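PDB 4ZGL: uncharacterized HIT-like protein HP_0404 from Helicobacter pylori 26695, which probably hydrolyses adenosine 5'-monophosphoramidates, as a HINT-type member of the histidine triad (HIT) family. Local coordinates for residues P31-V35 against H97-G101. Residues are numbered along the deposited sequence; the frame is centred on the assembly and turned at random.
Sequences PKAKV and HILSG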
ATOM      1  N   PRO A  31      18.410   5.249   0.432  1.00 66.70           N
ATOM      2  CA  PRO A  31      17.208   6.076   0.523  1.00 64.95           C
ATOM      3  C   PRO A  31      16.842   6.776  -0.785  1.00 64.73           C
ATOM      4  O   PRO A  31      17.722   7.179  -1.544  1.00 66.77           O
ATOM      5  CB  PRO A  31      17.570   7.111   1.593  1.00 66.55           C
ATOM      6  CG  PRO A  31      18.653   6.477   2.389  1.00 68.35           C
ATOM      7  CD  PRO A  31      19.437   5.679   1.399  1.00 69.18           C
ATOM      8  N   LYS A  32      15.540   6.895  -1.027  1.00 62.51           N
ATOM      9  CA  LYS A  32      14.995   7.578  -2.190  1.00 62.23           C
ATOM     10  C   LYS A  32      14.168   8.788  -1.729  1.00 61.83           C
ATOM     11  O   LYS A  32      13.521   9.455  -2.537  1.00 61.52           O
ATOM     12  CB  LYS A  32      14.121   6.616  -2.991  1.00 60.24           C
ATOM     13  CG  LYS A  32      14.823   5.422  -3.592  1.00 60.77           C
ATOM     14  CD  LYS A  32      13.787   4.419  -4.129  1.00 58.75           C
ATOM     15  CE  LYS A  32      12.558   5.057  -4.797  1.00 57.52           C
ATOM     16  NZ  LYS A  32      11.374   4.143  -4.792  1.00 55.55           N
ATOM     17  N   ALA A  33      14.201   9.056  -0.424  1.00 62.10           N
ATOM     18  CA  ALA A  33      13.509  10.186   0.174  1.00 62.16           C
ATOM     19  C   ALA A  33      14.198  10.525   1.488  1.00 63.81           C
ATOM     20  O   ALA A  33      14.961   9.715   2.018  1.00 64.34           O
ATOM     21  CB  ALA A  33      12.052   9.841   0.417  1.00 59.82           C
ATOM     22  N   LYS A  34      13.920  11.716   2.009  1.00 64.82           N
ATOM     23  CA  LYS A  34      14.528  12.193   3.250  1.00 66.78           C
ATOM     24  C   LYS A  34      14.432  11.127   4.346  1.00 65.93           C
ATOM     25  O   LYS A  34      15.437  10.756   4.955  1.00 67.47           O
ATOM     26  CB  LYS A  34      13.865  13.516   3.688  1.00 67.60           C
ATOM     27  CG  LYS A  34      14.227  14.745   2.822  1.00 69.46           C
ATOM     28  CD  LYS A  34      13.937  16.042   3.564  1.00 71.22           C
ATOM     29  CE  LYS A  34      13.945  17.240   2.628  1.00 72.72           C
ATOM     30  NZ  LYS A  34      12.778  18.165   2.785  1.00 72.51           N
ATOM     31  N   VAL A  35      13.226  10.615   4.563  1.00 63.72           N
ATOM     32  CA  VAL A  35      13.024   9.441   5.403  1.00 62.80           C
ATOM     33  C   VAL A  35      12.514   8.302   4.525  1.00 60.58           C
ATOM     34  O   VAL A  35      11.494   8.441   3.842  1.00 59.07           O
ATOM     35  CB  VAL A  35      12.026   9.709   6.546  1.00 62.59           C
ATOM     36  CG1 VAL A  35      11.678   8.415   7.278  1.00 61.63           C
ATOM     37  CG2 VAL A  35      12.598  10.734   7.511  1.00 65.13           C
ATOM     38  N   HIS A  97       7.462   0.108   1.215  1.00 50.81           N
ATOM     39  CA  HIS A  97       8.289   1.301   1.303  1.00 51.51           C
ATOM     40  C   HIS A  97       7.474   2.401   1.962  1.00 51.35           C
ATOM     41  O   HIS A  97       6.311   2.614   1.614  1.00 50.59           O
ATOM     42  CB  HIS A  97       8.727   1.754  -0.086  1.00 51.62           C
ATOM     43  CG  HIS A  97       9.569   0.753  -0.812  1.00 52.13           C
ATOM     44  ND1 HIS A  97      10.931   0.893  -0.959  1.00 53.50           N
ATOM     45  CD2 HIS A  97       9.243  -0.399  -1.440  1.00 51.75           C
ATOM     46  CE1 HIS A  97      11.410  -0.126  -1.645  1.00 53.93           C
ATOM     47  NE2 HIS A  97      10.406  -0.927  -1.947  1.00 52.87           N
ATOM     48  N   ILE A  98       8.078   3.079   2.933  1.00 52.37           N
ATOM     49  CA  ILE A  98       7.503   4.293   3.495  1.00 52.67           C
ATOM     50  C   ILE A  98       8.442   5.442   3.165  1.00 53.71           C
ATOM     51  O   ILE A  98       9.536   5.534   3.718  1.00 54.98           O
ATOM     52  CB  ILE A  98       7.312   4.192   5.013  1.00 53.44           C
ATOM     53  CG1 ILE A  98       6.215   3.171   5.327  1.00 52.71           C
ATOM     54  CG2 ILE A  98       6.944   5.555   5.598  1.00 54.25           C
ATOM     55  CD1 ILE A  98       6.252   2.664   6.750  1.00 53.75           C
ATOM     56  N   LEU A  99       8.016   6.293   2.239  1.00 53.42           N
ATOM     57  CA  LEU A  99       8.793   7.451   1.824  1.00 54.64           C
ATOM     58  C   LEU A  99       8.120   8.713   2.329  1.00 55.20           C
ATOM     59  O   LEU A  99       6.917   8.721   2.562  1.00 54.41           O
ATOM     60  CB  LEU A  99       8.903   7.496   0.299  1.00 54.35           C
ATOM     61  CG  LEU A  99       9.472   6.244  -0.372  1.00 53.97           C
ATOM     62  CD1 LEU A  99       9.327   6.326  -1.881  1.00 53.81           C
ATOM     63  CD2 LEU A  99      10.930   6.051   0.012  1.00 55.47           C
ATOM     64  N   SER A 100       8.905   9.776   2.446  1.00 56.83           N
ATOM     65  CA  SER A 100       8.468  11.041   3.011  1.00 57.90           C
ATOM     66  C   SER A 100       8.631  12.181   1.987  1.00 58.80           C
ATOM     67  O   SER A 100       9.474  12.101   1.095  1.00 59.25           O
ATOM     68  CB  SER A 100       9.244  11.310   4.314  1.00 59.60           C
ATOM     69  OG  SER A 100      10.458  11.977   4.032  1.00 61.41           O
ATOM     70  N   GLY A 101       7.826  13.241   2.120  1.00 59.34           N
ATOM     71  CA  GLY A 101       7.777  14.326   1.117  1.00 60.27           C
ATOM     72  C   GLY A 101       8.815  15.433   1.266  1.00 62.78           C
ATOM     73  O   GLY A 101      10.030  15.198   1.353  1.00 63.80           O
TER
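Residues 31-35 form the end of the loop that leads into strand 36-41, and their touching part runs at 90° to that of residues 97-101. Residues 97-100 make up most of strand 96-100, and Gly101 follows them. This is an inner strand of the antiparallel sheet of the HIT fold, between 36-41 and 77-83. Ala33 and Leu99 have their CA atoms 5.7 Å apart, and those of Val35 and Ser100 are 5.4 Å apart. Ile98 pairs with Ala37 through the backbone. Val35 lies just ahead of that pairing. Val35 O meets Leu99 CA in a CA-H...O contact of 3.5 Å.

His97 belongs to the histidine triad motif. Its ND1 is hydrogen-bonded to His36 NE2, and His36 ND1 takes a hydrogen bond from Lys32 N. The loop is thus tied to the motif through His36. Ala33 points its CB toward the strand and packs on Leu99 CB at 3.9 Å. Lys32 reaches along the same side chain, with NZ 4.2 Å from Leu99 CD1. Lys34 CB passes 3.8 Å from Ser100 OG. This hydroxyl also accepts a hydrogen bond across the segments, from Val35 N to Ser100 OG, 3.1 Å, with an N-H...O angle of 157°.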